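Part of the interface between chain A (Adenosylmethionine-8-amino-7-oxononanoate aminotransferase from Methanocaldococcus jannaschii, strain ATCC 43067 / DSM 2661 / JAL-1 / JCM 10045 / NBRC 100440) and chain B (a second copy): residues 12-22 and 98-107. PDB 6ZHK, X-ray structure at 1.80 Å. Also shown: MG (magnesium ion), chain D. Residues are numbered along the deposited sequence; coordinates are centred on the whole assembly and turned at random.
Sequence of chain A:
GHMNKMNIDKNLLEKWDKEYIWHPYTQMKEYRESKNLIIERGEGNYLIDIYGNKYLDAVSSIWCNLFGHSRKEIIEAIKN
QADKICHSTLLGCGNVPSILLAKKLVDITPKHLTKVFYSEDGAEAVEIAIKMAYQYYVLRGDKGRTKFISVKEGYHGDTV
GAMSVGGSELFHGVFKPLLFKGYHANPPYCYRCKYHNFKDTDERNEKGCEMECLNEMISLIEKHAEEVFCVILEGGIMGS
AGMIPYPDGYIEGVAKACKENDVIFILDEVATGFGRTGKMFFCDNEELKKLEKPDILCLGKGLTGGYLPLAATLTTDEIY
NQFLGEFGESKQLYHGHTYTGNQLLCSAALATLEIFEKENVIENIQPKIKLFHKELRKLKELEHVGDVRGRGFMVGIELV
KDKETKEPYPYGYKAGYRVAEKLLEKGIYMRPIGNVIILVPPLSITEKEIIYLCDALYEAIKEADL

Chain A (12-22) LLEKWDKEYIW
Chain B, residues 98-107: SILLAKKLVD

How do the two backbones meet? Helix 12-20 of chain A crosses helix 98-107 of chain B at 58° between N-to-C directions, the axes approaching to 9.0 Å. The CA atoms of D17(A) and I99(B) lie 5.3 Å apart, those of Y20(A) and A102(B) 5.9 Å. Chain A leaves helical phi/psi at I21(A) (-102/124). Together the stretches bury 615 Å².

Which bump fills the hollow in chain A? I99(B) (m, chi2 t) points toward chain A and sits among L13(A), W16(A), D17(A) and I21(A). Its CG2 is 3.6 Å from both CB of W16(A) and O of L13(A); its CG1 is 3.6 Å from OD1 of D17(A) and 4.0 Å from CD1 of I21(A). L13(A) (m, t) leaves its helix sideways but bends its end inward, setting CD2 3.7 Å from CD2 of L100(B) (m, t).

Why does a lysine suit the middle? K103(B) is extended through chi3 (t, t, t; chi4 p), so its methylenes can lie along aromatic surfaces. Its CD sits 3.3 Å from the centroid of the six-membered ring of W16(A) (m, chi2 -11°), over the face, while CD2 of L100(B) meets that ring's edge, 3.8 Å from CZ3. The CA of K103(B) lies over the face of the Y20(A) ring, 4.1 Å from its centroid. The charged NZ of K103(B) forms a salt bridge to OD2 of D107(B) at 3.0 Å and a weak hydrogen bond to OH of Y20(A) at 3.5 Å.

What packs against A102(B) and its neighbours? A102(B) offers only a methyl: its CB is 3.4 Å from CG1 of I21(A) (m, t) and 3.9 Å from CB of Y20(A) (m, chi2 -66°). CE1 of Y20(A) reaches CG1 of V106(B) (t) at 3.7 Å. One water donates to OD1 of D17(A) at 3.0 Å and OG of S98(B) (p) at 2.8 Å, bridging the chains.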

# COMPACT_ATOMS: atom_id res chain seq x y z
N LEU A 12 -23.85 -19.93 -0.13
CA LEU A 12 -22.62 -20.10 -0.89
C LEU A 12 -21.65 -18.93 -0.63
O LEU A 12 -20.44 -19.17 -0.54
CB LEU A 12 -22.94 -20.20 -2.38
CG LEU A 12 -22.91 -21.59 -3.02
CD1 LEU A 12 -22.87 -21.43 -4.53
CD2 LEU A 12 -21.71 -22.42 -2.56
N LEU A 13 -22.17 -17.68 -0.58
CA LEU A 13 -21.33 -16.51 -0.29
C LEU A 13 -20.65 -16.71 1.06
O LEU A 13 -19.45 -16.49 1.18
CB LEU A 13 -22.11 -15.19 -0.28
CG LEU A 13 -22.52 -14.63 -1.65
CD1 LEU A 13 -23.39 -13.37 -1.49
CD2 LEU A 13 -21.30 -14.35 -2.55
N GLU A 14 -21.42 -17.10 2.07
CA GLU A 14 -20.89 -17.31 3.42
C GLU A 14 -19.81 -18.38 3.39
O GLU A 14 -18.73 -18.22 3.98
CB GLU A 14 -22.01 -17.71 4.41
CG GLU A 14 -22.76 -16.50 4.90
CD GLU A 14 -24.21 -16.75 5.29
OE1 GLU A 14 -24.45 -17.80 5.95
OE2 GLU A 14 -25.09 -15.92 4.93
N LYS A 15 -20.07 -19.46 2.63
CA LYS A 15 -19.14 -20.56 2.58
C LYS A 15 -17.85 -20.12 1.90
O LYS A 15 -16.77 -20.46 2.37
CB LYS A 15 -19.73 -21.78 1.87
CG LYS A 15 -18.81 -22.99 1.85
CD LYS A 15 -18.40 -23.52 0.46
CE LYS A 15 -18.94 -24.90 0.14
NZ LYS A 15 -18.76 -25.83 1.29
N TRP A 16 -17.97 -19.42 0.77
CA TRP A 16 -16.81 -19.00 -0.01
C TRP A 16 -15.99 -18.01 0.80
O TRP A 16 -14.75 -18.05 0.80
CB TRP A 16 -17.26 -18.37 -1.34
CG TRP A 16 -17.82 -19.35 -2.35
CD1 TRP A 16 -17.77 -20.73 -2.31
CD2 TRP A 16 -18.44 -19.02 -3.59
NE1 TRP A 16 -18.36 -21.26 -3.41
CE2 TRP A 16 -18.76 -20.25 -4.23
CE3 TRP A 16 -18.77 -17.82 -4.22
CZ2 TRP A 16 -19.39 -20.28 -5.46
CZ3 TRP A 16 -19.38 -17.85 -5.46
CH2 TRP A 16 -19.68 -19.07 -6.07
N ASP A 17 -16.67 -17.14 1.52
CA ASP A 17 -16.00 -16.19 2.38
C ASP A 17 -15.06 -16.92 3.35
O ASP A 17 -13.89 -16.57 3.51
CB ASP A 17 -17.04 -15.35 3.11
CG ASP A 17 -16.49 -14.19 3.90
OD1 ASP A 17 -15.45 -13.55 3.42
OD2 ASP A 17 -17.07 -13.91 4.99
N LYS A 18 -15.58 -17.96 4.01
CA LYS A 18 -14.83 -18.68 5.02
C LYS A 18 -13.80 -19.58 4.34
O LYS A 18 -12.81 -19.93 4.94
CB LYS A 18 -15.82 -19.50 5.87
CG LYS A 18 -16.67 -18.66 6.83
CD LYS A 18 -17.92 -19.42 7.37
CE LYS A 18 -18.70 -18.53 8.32
NZ LYS A 18 -19.74 -19.26 9.11
N GLU A 19 -14.10 -20.08 3.14
CA GLU A 19 -13.21 -21.04 2.50
C GLU A 19 -11.98 -20.36 1.88
O GLU A 19 -10.90 -20.95 1.88
CB GLU A 19 -13.96 -21.83 1.41
CG GLU A 19 -13.14 -22.80 0.60
CD GLU A 19 -12.32 -23.79 1.40
OE1 GLU A 19 -12.87 -24.30 2.40
OE2 GLU A 19 -11.12 -24.02 1.08
N TYR A 20 -12.17 -19.17 1.30
CA TYR A 20 -11.15 -18.67 0.37
C TYR A 20 -10.42 -17.42 0.88
O TYR A 20 -9.31 -17.14 0.42
CB TYR A 20 -11.75 -18.29 -0.99
CG TYR A 20 -12.33 -19.48 -1.70
CD1 TYR A 20 -11.52 -20.50 -2.13
CD2 TYR A 20 -13.71 -19.56 -1.96
CE1 TYR A 20 -12.05 -21.60 -2.82
CE2 TYR A 20 -14.25 -20.65 -2.63
CZ TYR A 20 -13.42 -21.68 -3.03
OH TYR A 20 -13.95 -22.77 -3.68
N ILE A 21 -11.05 -16.68 1.79
CA ILE A 21 -10.42 -15.42 2.20
C ILE A 21 -9.73 -15.57 3.55
O ILE A 21 -10.35 -16.00 4.55
CB ILE A 21 -11.43 -14.28 2.25
CG1 ILE A 21 -12.03 -14.06 0.86
CG2 ILE A 21 -10.78 -13.01 2.87
CD1 ILE A 21 -13.00 -12.83 0.79
N TRP A 22 -8.43 -15.24 3.57
CA TRP A 22 -7.74 -15.04 4.83
C TRP A 22 -7.96 -13.59 5.24
O TRP A 22 -7.38 -12.68 4.63
CB TRP A 22 -6.26 -15.39 4.62
CG TRP A 22 -5.42 -15.51 5.87
CD1 TRP A 22 -5.64 -14.94 7.10
CD2 TRP A 22 -4.15 -16.15 5.95
NE1 TRP A 22 -4.62 -15.27 7.96
CE2 TRP A 22 -3.70 -16.02 7.29
CE3 TRP A 22 -3.38 -16.88 5.05
CZ2 TRP A 22 -2.48 -16.53 7.72
CZ3 TRP A 22 -2.17 -17.40 5.49
CH2 TRP A 22 -1.76 -17.28 6.81
N SER B 98 -15.33 -8.97 -2.85
CA SER B 98 -14.07 -9.62 -2.42
C SER B 98 -14.25 -11.14 -2.35
O SER B 98 -13.32 -11.90 -2.63
CB SER B 98 -13.57 -9.08 -1.09
OG SER B 98 -14.45 -9.57 -0.07
N ILE B 99 -15.48 -11.60 -2.04
CA ILE B 99 -15.74 -13.04 -1.92
C ILE B 99 -15.73 -13.67 -3.32
O ILE B 99 -15.13 -14.73 -3.52
CB ILE B 99 -17.08 -13.32 -1.18
CG1 ILE B 99 -17.01 -12.85 0.28
CG2 ILE B 99 -17.43 -14.81 -1.26
CD1 ILE B 99 -18.40 -12.61 0.89
N LEU B 100 -16.45 -13.04 -4.26
CA LEU B 100 -16.48 -13.58 -5.60
C LEU B 100 -15.08 -13.60 -6.23
O LEU B 100 -14.68 -14.56 -6.91
CB LEU B 100 -17.46 -12.77 -6.45
CG LEU B 100 -18.90 -12.69 -5.92
CD1 LEU B 100 -19.72 -11.77 -6.86
CD2 LEU B 100 -19.51 -14.08 -5.83
N LEU B 101 -14.35 -12.52 -6.01
CA LEU B 101 -13.00 -12.46 -6.56
C LEU B 101 -12.08 -13.51 -5.92
O LEU B 101 -11.24 -14.10 -6.62
CB LEU B 101 -12.49 -11.02 -6.34
CG LEU B 101 -11.03 -10.83 -6.75
CD1 LEU B 101 -10.81 -11.17 -8.25
CD2 LEU B 101 -10.59 -9.40 -6.44
N ALA B 102 -12.25 -13.78 -4.60
CA ALA B 102 -11.30 -14.71 -3.98
C ALA B 102 -11.51 -16.11 -4.56
O ALA B 102 -10.56 -16.84 -4.81
CB ALA B 102 -11.48 -14.72 -2.45
N LYS B 103 -12.77 -16.48 -4.79
CA LYS B 103 -13.03 -17.77 -5.41
C LYS B 103 -12.40 -17.82 -6.80
O LYS B 103 -11.78 -18.81 -7.19
CB LYS B 103 -14.55 -18.00 -5.57
CG LYS B 103 -14.83 -19.41 -6.16
CD LYS B 103 -16.26 -19.80 -6.32
CE LYS B 103 -16.34 -21.04 -7.21
NZ LYS B 103 -15.43 -22.12 -6.74
N LYS B 104 -12.60 -16.77 -7.60
CA LYS B 104 -12.01 -16.76 -8.94
C LYS B 104 -10.48 -16.91 -8.90
O LYS B 104 -9.89 -17.63 -9.70
CB LYS B 104 -12.39 -15.47 -9.67
CG LYS B 104 -13.84 -15.49 -10.15
CD LYS B 104 -14.35 -14.25 -10.85
CE LYS B 104 -15.84 -14.37 -11.22
NZ LYS B 104 -16.24 -15.75 -11.60
N LEU B 105 -9.82 -16.16 -8.01
CA LEU B 105 -8.36 -16.23 -7.85
C LEU B 105 -7.84 -17.61 -7.46
O LEU B 105 -6.88 -18.07 -8.03
CB LEU B 105 -7.88 -15.18 -6.84
CG LEU B 105 -7.91 -13.75 -7.40
CD1 LEU B 105 -7.70 -12.72 -6.30
CD2 LEU B 105 -7.00 -13.53 -8.61
N VAL B 106 -8.49 -18.30 -6.49
CA VAL B 106 -8.11 -19.63 -6.10
C VAL B 106 -8.28 -20.57 -7.32
O VAL B 106 -7.39 -21.41 -7.57
CB VAL B 106 -8.90 -20.07 -4.84
CG1 VAL B 106 -8.82 -21.57 -4.55
CG2 VAL B 106 -8.41 -19.27 -3.62
N ASP B 107 -9.41 -20.39 -8.03
CA ASP B 107 -9.74 -21.26 -9.17
C ASP B 107 -8.80 -21.09 -10.36
O ASP B 107 -8.52 -22.06 -11.05
CB ASP B 107 -11.20 -21.12 -9.62
CG ASP B 107 -12.19 -21.74 -8.65
OD1 ASP B 107 -11.76 -22.45 -7.68
OD2 ASP B 107 -13.37 -21.40 -8.76
MG MG D . -5.53 -22.13 -6.71
O HOH W 1 -15.26 -10.74 2.33
O HOH W 2 -6.79 -23.82 -6.24